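Local coordinates for protein peptidase, M20/M25/M40 family (Staphylococcus aureus, PDB 4EWT) that probably hydrolyses the amide bond of N-acylated amino acids at a manganese centre, as a member of the M20/M25/M40 peptidase family, at residues A[352-357]-A[369-374]; A[18-23]-A[105-110]; A[161-166]-A[345-350]; A[172-177]-A[319-324]. All blocks are in the same frame, centred on the assembly; numbering follows the deposited sequence.

Contact 1: residues A[352-357]-A[369-374]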
loop_
_atom_site.group_PDB
_atom_site.type_symbol
_atom_site.label_atom_id
_atom_site.label_comp_id
_atom_site.label_asym_id
_atom_site.label_seq_id
_atom_site.Cartn_x
_atom_site.Cartn_y
_atom_site.Cartn_z
ATOM N N ALA A 352 3.617 -27.850 31.848
ATOM C CA ALA A 352 2.434 -28.265 31.083
ATOM C C ALA A 352 1.641 -29.349 31.820
ATOM O O ALA A 352 2.207 -30.348 32.262
ATOM C CB ALA A 352 2.826 -28.742 29.688
ATOM N N VAL A 353 0.334 -29.129 31.953
ATOM C CA VAL A 353 -0.558 -30.067 32.640
ATOM C C VAL A 353 -0.558 -31.438 31.958
ATOM O O VAL A 353 -0.414 -31.529 30.738
ATOM C CB VAL A 353 -2.007 -29.511 32.759
ATOM C CG1 VAL A 353 -2.066 -28.367 33.767
ATOM C CG2 VAL A 353 -2.543 -29.057 31.398
ATOM N N GLU A 354 -0.702 -32.496 32.756
ATOM C CA GLU A 354 -0.630 -33.873 32.253
ATOM C C GLU A 354 -1.830 -34.217 31.378
ATOM O O GLU A 354 -1.670 -34.660 30.240
ATOM C CB GLU A 354 -0.513 -34.889 33.403
ATOM C CG GLU A 354 0.201 -34.393 34.662
ATOM C CD GLU A 354 1.697 -34.137 34.478
ATOM O OE1 GLU A 354 2.375 -33.889 35.499
ATOM O OE2 GLU A 354 2.197 -34.177 33.332
ATOM N N ASN A 355 -2.994 -33.823 31.846
ATOM C CA ASN A 355 -4.249 -34.109 31.189
ATOM C C ASN A 355 -5.048 -32.855 30.969
ATOM O O ASN A 355 -4.895 -31.888 31.659
ATOM C CB ASN A 355 -5.079 -35.070 32.047
ATOM C CG ASN A 355 -4.540 -36.497 32.040
ATOM O OD1 ASN A 355 -4.850 -37.287 31.147
ATOM N ND2 ASN A 355 -3.724 -36.830 33.036
ATOM N N GLY A 356 -5.940 -32.880 30.016
ATOM C CA GLY A 356 -6.676 -31.664 29.673
ATOM C C GLY A 356 -5.946 -30.719 28.735
ATOM O O GLY A 356 -4.796 -30.960 28.356
ATOM N N GLU A 357 -6.627 -29.637 28.365
ATOM C CA GLU A 357 -6.084 -28.623 27.462
ATOM C C GLU A 357 -4.854 -27.925 28.041
ATOM O O GLU A 357 -4.760 -27.715 29.251
ATOM C CB GLU A 357 -7.152 -27.605 27.120
ATOM N N SER A 369 1.186 -27.865 35.856
ATOM C CA SER A 369 1.425 -29.005 36.659
ATOM C C SER A 369 2.128 -28.555 37.926
ATOM O O SER A 369 3.122 -27.875 37.865
ATOM C CB SER A 369 2.309 -29.954 35.926
ATOM O OG SER A 369 3.067 -30.633 36.872
ATOM N N GLU A 370 1.596 -28.951 39.075
ATOM C CA GLU A 370 2.095 -28.464 40.360
ATOM C C GLU A 370 3.407 -29.114 40.788
ATOM O O GLU A 370 3.992 -28.728 41.810
ATOM C CB GLU A 370 1.026 -28.597 41.453
ATOM C CG GLU A 370 -0.013 -27.477 41.410
ATOM C CD GLU A 370 -1.053 -27.575 42.511
ATOM O OE1 GLU A 370 -1.640 -28.661 42.692
ATOM O OE2 GLU A 370 -1.294 -26.555 43.191
ATOM N N LYS A 371 3.880 -30.081 40.004
ATOM C CA LYS A 371 5.176 -30.688 40.282
ATOM C C LYS A 371 6.334 -29.888 39.686
ATOM O O LYS A 371 7.496 -30.279 39.813
ATOM C CB LYS A 371 5.215 -32.162 39.869
ATOM C CG LYS A 371 5.162 -32.425 38.386
ATOM C CD LYS A 371 4.861 -33.899 38.123
ATOM C CE LYS A 371 3.430 -34.261 38.499
ATOM N NZ LYS A 371 3.228 -35.742 38.551
ATOM N N SER A 372 6.003 -28.765 39.041
ATOM C CA SER A 372 6.998 -27.765 38.664
ATOM C C SER A 372 7.555 -27.067 39.903
ATOM O O SER A 372 8.669 -26.540 39.865
ATOM C CB SER A 372 6.391 -26.724 37.723
ATOM O OG SER A 372 5.302 -26.045 38.334
ATOM N N LEU A 373 6.781 -27.061 40.993
ATOM C CA LEU A 373 7.196 -26.409 42.245
ATOM C C LEU A 373 8.463 -27.038 42.815
ATOM O O LEU A 373 9.458 -26.353 43.057
ATOM C CB LEU A 373 6.078 -26.444 43.299
ATOM C CG LEU A 373 4.846 -25.550 43.117
ATOM C CD1 LEU A 373 3.719 -26.003 44.020
ATOM C CD2 LEU A 373 5.161 -24.092 43.386
ATOM N N LEU A 374 8.415 -28.352 43.013
ATOM C CA LEU A 374 9.530 -29.097 43.592
ATOM C C LEU A 374 10.763 -29.053 42.684
ATOM O O LEU A 374 11.884 -28.843 43.160
ATOM C CB LEU A 374 9.101 -30.541 43.897
ATOM C CG LEU A 374 10.118 -31.539 44.463
ATOM C CD1 LEU A 374 10.765 -31.030 45.749
ATOM C CD2 LEU A 374 9.469 -32.902 44.679
#

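Contact 2: residues A[18-23]-A[105-110]. With MN (manganese (II) ion), chain F.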
loop_
_atom_site.group_PDB
_atom_site.type_symbol
_atom_site.label_atom_id
_atom_site.label_comp_id
_atom_site.label_asym_id
_atom_site.label_seq_id
_atom_site.Cartn_x
_atom_site.Cartn_y
_atom_site.Cartn_z
ATOM N N GLU A 18 0.360 -26.097 49.110
ATOM C CA GLU A 18 -0.535 -25.358 50.002
ATOM C C GLU A 18 -0.310 -23.840 49.920
ATOM O O GLU A 18 -1.266 -23.062 49.927
ATOM C CB GLU A 18 -0.346 -25.875 51.434
ATOM C CG GLU A 18 -0.896 -25.003 52.550
ATOM C CD GLU A 18 -0.197 -25.279 53.861
ATOM O OE1 GLU A 18 -0.626 -26.204 54.583
ATOM O OE2 GLU A 18 0.799 -24.583 54.166
ATOM N N ILE A 19 0.950 -23.424 49.821
ATOM C CA ILE A 19 1.270 -22.001 49.698
ATOM C C ILE A 19 0.899 -21.426 48.319
ATOM O O ILE A 19 0.394 -20.303 48.238
ATOM C CB ILE A 19 2.749 -21.704 50.071
ATOM C CG1 ILE A 19 2.951 -21.877 51.593
ATOM C CG2 ILE A 19 3.150 -20.297 49.631
ATOM C CD1 ILE A 19 4.417 -21.985 52.025
ATOM N N ARG A 20 1.104 -22.178 47.273
ATOM C CA ARG A 20 0.764 -21.680 45.972
ATOM C C ARG A 20 -0.736 -21.394 45.907
ATOM O O ARG A 20 -1.162 -20.363 45.477
ATOM C CB ARG A 20 1.107 -22.692 44.919
ATOM C CG ARG A 20 -0.092 -23.007 44.085
ATOM C CD ARG A 20 0.261 -23.420 42.710
ATOM N NE ARG A 20 -0.516 -22.699 41.717
ATOM C CZ ARG A 20 -1.401 -23.244 40.900
ATOM N NH1 ARG A 20 -1.661 -24.516 40.959
ATOM N NH2 ARG A 20 -2.045 -22.494 40.039
ATOM N N ARG A 21 -1.498 -22.341 46.409
ATOM C CA ARG A 21 -2.951 -22.296 46.379
ATOM C C ARG A 21 -3.520 -21.119 47.158
ATOM O O ARG A 21 -4.431 -20.442 46.677
ATOM C CB ARG A 21 -3.524 -23.615 46.884
ATOM C CG ARG A 21 -3.195 -24.768 45.963
ATOM C CD ARG A 21 -3.836 -26.064 46.397
ATOM N NE ARG A 21 -3.440 -27.139 45.494
ATOM C CZ ARG A 21 -4.026 -28.328 45.424
ATOM N NH1 ARG A 21 -5.065 -28.617 46.200
ATOM N NH2 ARG A 21 -3.573 -29.228 44.562
ATOM N N TYR A 22 -2.980 -20.870 48.349
ATOM C CA TYR A 22 -3.354 -19.681 49.106
ATOM C C TYR A 22 -3.071 -18.391 48.318
ATOM O O TYR A 22 -3.913 -17.491 48.273
ATOM C CB TYR A 22 -2.660 -19.632 50.474
ATOM C CG TYR A 22 -3.000 -18.362 51.220
ATOM C CD1 TYR A 22 -4.139 -18.285 52.022
ATOM C CD2 TYR A 22 -2.211 -17.216 51.080
ATOM C CE1 TYR A 22 -4.467 -17.107 52.692
ATOM C CE2 TYR A 22 -2.534 -16.035 51.736
ATOM C CZ TYR A 22 -3.657 -15.987 52.539
ATOM O OH TYR A 22 -3.967 -14.814 53.190
ATOM N N LEU A 23 -1.889 -18.307 47.709
ATOM C CA LEU A 23 -1.506 -17.121 46.941
ATOM C C LEU A 23 -2.310 -16.982 45.649
ATOM O O LEU A 23 -2.620 -15.868 45.223
ATOM C CB LEU A 23 -0.014 -17.136 46.619
ATOM C CG LEU A 23 0.977 -16.959 47.766
ATOM C CD1 LEU A 23 2.370 -17.322 47.281
ATOM C CD2 LEU A 23 0.938 -15.540 48.314
ATOM N N HIS A 105 3.197 -16.717 38.941
ATOM C CA HIS A 105 3.948 -15.949 39.942
ATOM C C HIS A 105 3.652 -16.436 41.367
ATOM O O HIS A 105 4.505 -16.354 42.244
ATOM C CB HIS A 105 3.647 -14.452 39.819
ATOM C CG HIS A 105 4.171 -13.819 38.567
ATOM N ND1 HIS A 105 4.169 -12.454 38.372
ATOM C CD2 HIS A 105 4.714 -14.357 37.448
ATOM C CE1 HIS A 105 4.685 -12.178 37.190
ATOM N NE2 HIS A 105 5.020 -13.314 36.608
ATOM N N ASP A 106 2.437 -16.935 41.588
ATOM C CA ASP A 106 2.098 -17.603 42.845
ATOM C C ASP A 106 2.978 -18.843 43.048
ATOM O O ASP A 106 3.472 -19.083 44.158
ATOM C CB ASP A 106 0.613 -17.983 42.879
ATOM C CG ASP A 106 0.191 -18.831 41.683
ATOM O OD1 ASP A 106 0.764 -18.675 40.576
ATOM O OD2 ASP A 106 -0.716 -19.663 41.858
ATOM N N ALA A 107 3.186 -19.606 41.973
ATOM C CA ALA A 107 4.051 -20.781 42.025
ATOM C C ALA A 107 5.518 -20.398 42.199
ATOM O O ALA A 107 6.237 -21.052 42.942
ATOM C CB ALA A 107 3.868 -21.645 40.795
ATOM N N HIS A 108 5.964 -19.330 41.540
ATOM C CA HIS A 108 7.318 -18.841 41.767
ATOM C C HIS A 108 7.559 -18.470 43.241
ATOM O O HIS A 108 8.582 -18.828 43.821
ATOM C CB HIS A 108 7.650 -17.661 40.863
ATOM C CG HIS A 108 7.508 -17.960 39.401
ATOM N ND1 HIS A 108 7.272 -16.978 38.466
ATOM C CD2 HIS A 108 7.552 -19.129 38.718
ATOM C CE1 HIS A 108 7.187 -17.526 37.266
ATOM N NE2 HIS A 108 7.344 -18.830 37.393
ATOM N N THR A 109 6.600 -17.769 43.836
ATOM C CA THR A 109 6.706 -17.353 45.229
ATOM C C THR A 109 6.684 -18.566 46.168
ATOM O O THR A 109 7.494 -18.664 47.093
ATOM C CB THR A 109 5.593 -16.339 45.565
ATOM O OG1 THR A 109 5.678 -15.257 44.631
ATOM C CG2 THR A 109 5.731 -15.790 46.984
ATOM N N ALA A 110 5.788 -19.504 45.882
ATOM C CA ALA A 110 5.620 -20.698 46.706
ATOM C C ALA A 110 6.913 -21.497 46.864
ATOM O O ALA A 110 7.348 -21.779 47.999
ATOM C CB ALA A 110 4.495 -21.585 46.152
HETATM MN MN MN F . 5.654 -14.014 34.528
HETATM O O HOH W 1 -0.854 -19.736 38.745
HETATM O O HOH W 2 5.598 -11.958 33.151
HETATM O O HOH W 3 7.616 -13.227 35.323
#

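Contact 3: residues A[161-166]-A[345-350]. With MN (manganese (II) ion), chain F.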
loop_
_atom_site.group_PDB
_atom_site.type_symbol
_atom_site.label_atom_id
_atom_site.label_comp_id
_atom_site.label_asym_id
_atom_site.label_seq_id
_atom_site.Cartn_x
_atom_site.Cartn_y
_atom_site.Cartn_z
ATOM N N LEU A 161 19.982 -15.415 39.461
ATOM C CA LEU A 161 19.323 -16.542 38.823
ATOM C C LEU A 161 17.820 -16.395 39.004
ATOM O O LEU A 161 17.349 -15.955 40.045
ATOM C CB LEU A 161 19.830 -17.876 39.401
ATOM C CG LEU A 161 19.186 -19.187 38.924
ATOM C CD1 LEU A 161 19.435 -19.441 37.448
ATOM C CD2 LEU A 161 19.683 -20.368 39.738
ATOM N N GLY A 162 17.068 -16.720 37.963
ATOM C CA GLY A 162 15.622 -16.699 38.049
ATOM C C GLY A 162 15.041 -17.870 37.300
ATOM O O GLY A 162 15.658 -18.412 36.387
ATOM N N VAL A 163 13.837 -18.250 37.687
ATOM C CA VAL A 163 13.154 -19.365 37.075
ATOM C C VAL A 163 11.752 -18.905 36.747
ATOM O O VAL A 163 11.151 -18.150 37.512
ATOM C CB VAL A 163 13.105 -20.600 38.019
ATOM C CG1 VAL A 163 12.018 -21.583 37.593
ATOM C CG2 VAL A 163 14.446 -21.297 38.045
ATOM N N HIS A 164 11.258 -19.332 35.589
ATOM C CA HIS A 164 9.863 -19.160 35.244
ATOM C C HIS A 164 9.283 -20.519 34.887
ATOM O O HIS A 164 9.872 -21.267 34.092
ATOM C CB HIS A 164 9.723 -18.199 34.055
ATOM C CG HIS A 164 8.449 -17.417 34.058
ATOM N ND1 HIS A 164 7.225 -17.994 33.811
ATOM C CD2 HIS A 164 8.209 -16.105 34.287
ATOM C CE1 HIS A 164 6.285 -17.069 33.873
ATOM N NE2 HIS A 164 6.855 -15.911 34.152
ATOM N N VAL A 165 8.150 -20.852 35.500
ATOM C CA VAL A 165 7.344 -21.999 35.073
ATOM C C VAL A 165 6.757 -21.735 33.684
ATOM O O VAL A 165 6.297 -20.621 33.392
ATOM C CB VAL A 165 6.192 -22.308 36.057
ATOM C CG1 VAL A 165 6.743 -22.829 37.390
ATOM C CG2 VAL A 165 5.282 -21.077 36.269
ATOM N N MET A 166 6.794 -22.756 32.833
ATOM C CA MET A 166 6.274 -22.651 31.482
ATOM C C MET A 166 5.148 -23.645 31.242
ATOM O O MET A 166 5.388 -24.848 31.085
ATOM C CB MET A 166 7.394 -22.855 30.467
ATOM C CG MET A 166 8.537 -21.859 30.594
ATOM S SD MET A 166 8.034 -20.144 30.365
ATOM C CE MET A 166 8.248 -19.967 28.601
ATOM N N ALA A 345 21.148 -15.633 34.642
ATOM C CA ALA A 345 20.528 -16.713 33.895
ATOM C C ALA A 345 19.066 -16.814 34.310
ATOM O O ALA A 345 18.740 -16.914 35.498
ATOM C CB ALA A 345 21.240 -18.021 34.151
ATOM N N PHE A 346 18.186 -16.752 33.321
ATOM C CA PHE A 346 16.763 -16.934 33.545
ATOM C C PHE A 346 16.441 -18.254 32.894
ATOM O O PHE A 346 16.625 -18.409 31.689
ATOM C CB PHE A 346 15.990 -15.786 32.893
ATOM C CG PHE A 346 14.536 -15.700 33.291
ATOM C CD1 PHE A 346 14.163 -15.414 34.611
ATOM C CD2 PHE A 346 13.540 -15.865 32.341
ATOM C CE1 PHE A 346 12.808 -15.306 34.966
ATOM C CE2 PHE A 346 12.179 -15.749 32.685
ATOM C CZ PHE A 346 11.823 -15.471 33.999
ATOM N N ILE A 347 16.008 -19.221 33.694
ATOM C CA ILE A 347 15.752 -20.566 33.174
ATOM C C ILE A 347 14.288 -20.968 33.359
ATOM O O ILE A 347 13.544 -20.313 34.086
ATOM C CB ILE A 347 16.715 -21.633 33.781
ATOM C CG1 ILE A 347 16.488 -21.790 35.283
ATOM C CG2 ILE A 347 18.176 -21.287 33.459
ATOM C CD1 ILE A 347 17.253 -22.934 35.924
ATOM N N TYR A 348 13.881 -22.042 32.695
ATOM C CA TYR A 348 12.487 -22.431 32.681
ATOM C C TYR A 348 12.249 -23.807 33.283
ATOM O O TYR A 348 13.053 -24.724 33.094
ATOM C CB TYR A 348 11.952 -22.424 31.252
ATOM C CG TYR A 348 12.201 -21.157 30.468
ATOM C CD1 TYR A 348 11.624 -19.946 30.851
ATOM C CD2 TYR A 348 12.994 -21.177 29.324
ATOM C CE1 TYR A 348 11.831 -18.783 30.115
ATOM C CE2 TYR A 348 13.205 -20.020 28.576
ATOM C CZ TYR A 348 12.626 -18.829 28.983
ATOM O OH TYR A 348 12.837 -17.682 28.256
ATOM N N THR A 349 11.136 -23.938 34.005
ATOM C CA THR A 349 10.672 -25.230 34.495
ATOM C C THR A 349 9.411 -25.661 33.731
ATOM O O THR A 349 8.384 -24.972 33.769
ATOM C CB THR A 349 10.338 -25.203 36.012
ATOM O OG1 THR A 349 11.471 -24.755 36.766
ATOM C CG2 THR A 349 9.931 -26.605 36.490
ATOM N N GLY A 350 9.487 -26.805 33.058
ATOM C CA GLY A 350 8.325 -27.344 32.360
ATOM C C GLY A 350 7.149 -27.455 33.315
ATOM O O GLY A 350 7.281 -27.995 34.420
HETATM MN MN MN F . 5.654 -14.014 34.528
HETATM O O HOH W 2 5.598 -11.958 33.151
HETATM O O HOH W 3 7.616 -13.227 35.323
#

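Contact 4: residues A[172-177]-A[319-324]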
loop_
_atom_site.group_PDB
_atom_site.type_symbol
_atom_site.label_atom_id
_atom_site.label_comp_id
_atom_site.label_asym_id
_atom_site.label_seq_id
_atom_site.Cartn_x
_atom_site.Cartn_y
_atom_site.Cartn_z
ATOM N N GLY A 172 8.745 -32.318 33.788
ATOM C CA GLY A 172 9.735 -33.371 33.945
ATOM C C GLY A 172 11.143 -32.926 33.605
ATOM O O GLY A 172 12.085 -33.716 33.699
ATOM N N LYS A 173 11.290 -31.664 33.200
ATOM C CA LYS A 173 12.616 -31.091 32.931
ATOM C C LYS A 173 12.702 -29.564 32.998
ATOM O O LYS A 173 11.690 -28.871 33.024
ATOM C CB LYS A 173 13.208 -31.608 31.611
ATOM C CG LYS A 173 12.254 -31.731 30.454
ATOM C CD LYS A 173 12.869 -32.628 29.394
ATOM C CE LYS A 173 11.848 -33.027 28.342
ATOM N NZ LYS A 173 12.288 -34.260 27.638
ATOM N N VAL A 174 13.938 -29.073 33.051
ATOM C CA VAL A 174 14.244 -27.645 33.068
ATOM C C VAL A 174 14.952 -27.246 31.780
ATOM O O VAL A 174 15.684 -28.050 31.193
ATOM C CB VAL A 174 15.111 -27.229 34.294
ATOM C CG1 VAL A 174 14.297 -27.281 35.575
ATOM C CG2 VAL A 174 16.363 -28.088 34.409
ATOM N N TYR A 175 14.740 -26.000 31.363
ATOM C CA TYR A 175 15.200 -25.516 30.063
ATOM C C TYR A 175 16.050 -24.250 30.172
ATOM O O TYR A 175 15.820 -23.401 31.045
ATOM C CB TYR A 175 14.004 -25.279 29.138
ATOM C CG TYR A 175 13.065 -26.466 29.028
ATOM C CD1 TYR A 175 13.274 -27.467 28.073
ATOM C CD2 TYR A 175 11.967 -26.587 29.876
ATOM C CE1 TYR A 175 12.404 -28.557 27.970
ATOM C CE2 TYR A 175 11.098 -27.671 29.788
ATOM C CZ TYR A 175 11.320 -28.652 28.835
ATOM O OH TYR A 175 10.450 -29.722 28.755
ATOM N N TYR A 176 17.028 -24.139 29.274
ATOM C CA TYR A 176 18.005 -23.050 29.292
ATOM C C TYR A 176 18.471 -22.629 27.889
ATOM O O TYR A 176 18.358 -23.399 26.930
ATOM C CB TYR A 176 19.222 -23.445 30.134
ATOM C CG TYR A 176 20.219 -24.352 29.429
ATOM C CD1 TYR A 176 21.394 -23.835 28.874
ATOM C CD2 TYR A 176 19.994 -25.728 29.328
ATOM C CE1 TYR A 176 22.322 -24.669 28.232
ATOM C CE2 TYR A 176 20.914 -26.570 28.688
ATOM C CZ TYR A 176 22.075 -26.037 28.144
ATOM O OH TYR A 176 22.984 -26.871 27.515
ATOM N N ARG A 177 19.073 -21.454 27.810
ATOM C CA ARG A 177 19.648 -20.902 26.606
ATOM C C ARG A 177 20.521 -19.690 26.899
ATOM O O ARG A 177 20.070 -18.748 27.455
ATOM C CB ARG A 177 18.549 -20.524 25.627
ATOM C CG ARG A 177 19.068 -19.866 24.413
ATOM C CD ARG A 177 18.004 -19.517 23.487
ATOM N NE ARG A 177 18.440 -19.766 22.149
ATOM C CZ ARG A 177 19.120 -18.895 21.449
ATOM N NH1 ARG A 177 19.418 -17.714 21.947
ATOM N NH2 ARG A 177 19.484 -19.213 20.240
ATOM N N LEU A 319 19.620 -35.284 39.060
ATOM C CA LEU A 319 18.354 -35.195 39.793
ATOM C C LEU A 319 17.254 -35.976 39.068
ATOM O O LEU A 319 17.511 -36.626 38.054
ATOM C CB LEU A 319 17.920 -33.730 39.974
ATOM C CG LEU A 319 18.818 -32.577 40.460
ATOM C CD1 LEU A 319 19.675 -32.935 41.665
ATOM C CD2 LEU A 319 19.665 -32.004 39.329
ATOM N N ASP A 320 16.042 -35.818 39.515
ATOM C CA ASP A 320 14.975 -36.552 38.943
ATOM C C ASP A 320 14.249 -35.800 37.829
ATOM O O ASP A 320 13.054 -35.980 37.594
ATOM C CB ASP A 320 14.018 -36.894 40.032
ATOM C CG ASP A 320 13.559 -38.282 39.934
ATOM O OD1 ASP A 320 14.233 -39.162 40.511
ATOM O OD2 ASP A 320 12.533 -38.496 39.263
ATOM N N PHE A 321 15.007 -34.953 37.162
ATOM C CA PHE A 321 14.542 -34.194 35.993
ATOM C C PHE A 321 15.664 -33.921 34.988
ATOM O O PHE A 321 16.831 -33.770 35.365
ATOM C CB PHE A 321 13.846 -32.882 36.405
ATOM C CG PHE A 321 14.672 -31.996 37.305
ATOM C CD1 PHE A 321 15.607 -31.107 36.772
ATOM C CD2 PHE A 321 14.500 -32.040 38.688
ATOM C CE1 PHE A 321 16.372 -30.288 37.601
ATOM C CE2 PHE A 321 15.256 -31.221 39.525
ATOM C CZ PHE A 321 16.195 -30.346 38.984
ATOM N N GLY A 322 15.298 -33.859 33.709
ATOM C CA GLY A 322 16.252 -33.595 32.631
ATOM C C GLY A 322 16.581 -32.122 32.471
ATOM O O GLY A 322 15.860 -31.254 32.969
ATOM N N VAL A 323 17.687 -31.843 31.787
ATOM C CA VAL A 323 18.121 -30.475 31.521
ATOM C C VAL A 323 18.491 -30.378 30.052
ATOM O O VAL A 323 19.324 -31.152 29.575
ATOM C CB VAL A 323 19.355 -30.079 32.369
ATOM C CG1 VAL A 323 19.604 -28.574 32.286
ATOM C CG2 VAL A 323 19.190 -30.510 33.815
ATOM N N GLU A 324 17.876 -29.440 29.332
ATOM C CA GLU A 324 18.168 -29.280 27.900
ATOM C C GLU A 324 17.951 -27.876 27.333
ATOM O O GLU A 324 17.208 -27.064 27.894
ATOM C CB GLU A 324 17.408 -30.317 27.058
ATOM C CG GLU A 324 15.891 -30.281 27.205
ATOM C CD GLU A 324 15.195 -31.166 26.191
ATOM O OE1 GLU A 324 14.706 -32.249 26.573
ATOM O OE2 GLU A 324 15.152 -30.783 25.005
#

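Contact 1: residues A[352-357]-A[369-374]
Glu-354 and Lys-371 supply the charged part of this contact. Their side chains approach at a slant. The Lys-371 chain bends at chi3 (70°), bringing CE within 3.2 Å of Glu-354 OE1, while NZ stands 3.7 Å from the same OE1. The ion pair is therefore long, and the carboxylate oxygen lies nearer the methylene next to the ammonium than the ammonium itself.

The packing beside it is light. Ser-369 CB faces Ala-352 O at 3.7 Å, and Val-353 CG1 sits 3.9 Å from Ser-369 N; CA atoms of Val-353 and Ser-369 are 4.6 Å apart.

Within residues 369-374, Lys-371 N donates to Ser-369 OG at 3.3 Å, a capping bond in a type I turn from Ser-369 to Ser-372. Ser-369 O accepts from the backbone N of Ser-372. The hydroxyl of that residue is a second donor, Ser-372 OG lying 2.9 Å from Ser-369 O and almost in line with the carbonyl. Ala-352 O is held in turn by Thr-171 OG1.

The arrangement is that of a strand-loop-helix connection: the loop leaving strand 344-350 carries the manganese ligand His-362 and returns at the turn before helix 372-386, where Ser-369 makes its capping bond.

Contact 2: residues A[18-23]-A[105-110]
The guanidinium of Arg-20 and the carboxylate of Asp-106 are turned 64° against each other. Asp-106 CG and OD2 lie at the edge of the guanidinium, close to its plane, and Arg-20 NE donates to Asp-106 OD2 at 3.0 Å; seen from the acid, the donor stands well above the carboxylate plane. Water 1 joins the same two groups, donating to Asp-106 OD1 at 2.7 Å and accepting from Arg-20 NH2 at 3.3 Å. The third flat group, the His-105 imidazole, points away from helix 13-25, with NE2 2.3 Å from manganese.

Asp-106 CG sits between its own backbone N and carbonyl carbon (chi1 55°). His-24 ND1 also bonds to OD2, and Glu-370 pairs with Arg-20 NH1, so both groups have second partners.

The small Ala-110 sits where the backbones come nearest, flanked by Ile-19 and Leu-23. Ala-110 CB rests 3.6 Å from Arg-20 N, Ile-19 CG2 is 3.8 Å from Ala-110 CA, and Leu-23 CD1 meets Thr-109 CG2 at 3.7 Å, their side chains roughly perpendicular. The axes of the two short helical segments approach to 8.2 Å, their directions 140° apart, closer to antiparallel than parallel.

This is helix-helix packing next to a metal site: helix 13-25 lies against helix 105-120, whose first residue is a manganese ligand together with Cys-103 and His-164.

Contact 3: residues A[161-166]-A[345-350]
His-164 binds across to Ile-347 and to the metal at once: its backbone N donates to Ile-347 O at 2.9 Å, and its ring NE2 binds manganese at 2.3 Å. The ring is fixed at its other nitrogen too, His-164 ND1 donating to Val-165 O at 2.8 Å, close to the ring plane.

Five backbone hydrogen bonds join the strands. The shortest runs from Ile-347 N to Gly-162 O, 2.8 Å long and nearly straight at 171°. His-164 O accepts from Thr-349 N, Gly-162 N to Ala-345 O and Met-166 N to Thr-349 O complete the set, and CA-H groups of both strands approach the same carbonyl oxygens.

This in-register parallel pairing, Leu-161 with Ala-345 through Met-166 with Gly-350, lies in the mixed sheet of the metal-binding domain, whose strand 159-166 thus presents a ligand that acts with Cys-103 and His-105.

On the metal-facing side, Phe-346 CG is anti to its backbone N (chi1 -168°) and CZ meets His-164 CB at 3.4 Å; the two rings touch rim to rim with planes 68° apart. Farther along, Met-166 makes a Met-aromatic contact with Tyr-348, SD oblique and 3.6 Å from CD1, with CE over one face of the ring. The other side is mostly apolar: Val-163 CG2 presses tightly on Ile-347 CG1 at 3.5 Å, Val-163 CG1 reaches Thr-349 OG1 at 3.3 Å, itself hydrogen-bonded to Ser-376 OG, and helix 372-386 covers Val-163 and Thr-349.

Contact 4: residues A[172-177]-A[319-324]
Lys-173 starts against the backbone of the neighbouring strand and ends at Glu-324, crossing that side chain obliquely. CB lies only 3.0 Å from Gly-322 O. CG stands between the backbone N and carbonyl carbon (chi1 41°), and from there the chain is extended. CD passes Glu-324 OE1 at 3.4 Å, CE follows at a like distance, and NZ ends 3.3 Å from OE1 in a salt bridge whose hydrogen bond is weak. One carboxylate oxygen thus meets the last three atoms of the lysine.

Glu-324 lies alongside Tyr-175 on its way to that oxygen, CG 3.9 Å from Tyr-175 CD1, with the ring and carboxylate planes 53° apart. Tyr-175 OH itself bonds to Lys-170 O.

On the other face Val-174 is central. Its CG2 touches Val-323 CG2 at 3.8 Å, the two valines pointing the same way, and Phe-321 CE1 at 3.9 Å. Helix 372-386 packs on Val-174 and Phe-321, helix 304-316 on Val-323.

Four backbone hydrogen bonds hold the strands: Gly-322 N to Gly-172 O at 3.2 Å, Val-174 N to Gly-322 O at 2.9 Å, Glu-324 N to Val-174 O, and Tyr-176 N to Glu-324 O. With axes of the short strand segments 17° apart, this is parallel pairing at the margin of the mixed sheet of an alpha/beta domain, where 322-325 is the outermost strand within the chain.

Overall arrangement
Contacts 2 and 3 are buried and share a manganese ion with two of its waters: His-105 comes from a helix start, His-164 from a strand, and His-108 NE2 bonds to Val-165 N between them. Contact 4 is partly buried and contact 1 lies at the surface; each has a lysine-glutamate pair, long in contact 1 and weakly hydrogen-bonded in contact 4, where backbone bonds carry the pairing, whereas the ion pair of contact 2 is shorter and buried. Contacts 3 and 4 belong to one sheet, joined antiparallel by strands 344-350 and 173-176, with contact 4 nested in the chain loop closed by contact 3. In contact 1, Glu-370 bridges to Arg-20 and Arg-21, and Ser-372 packs on Thr-349.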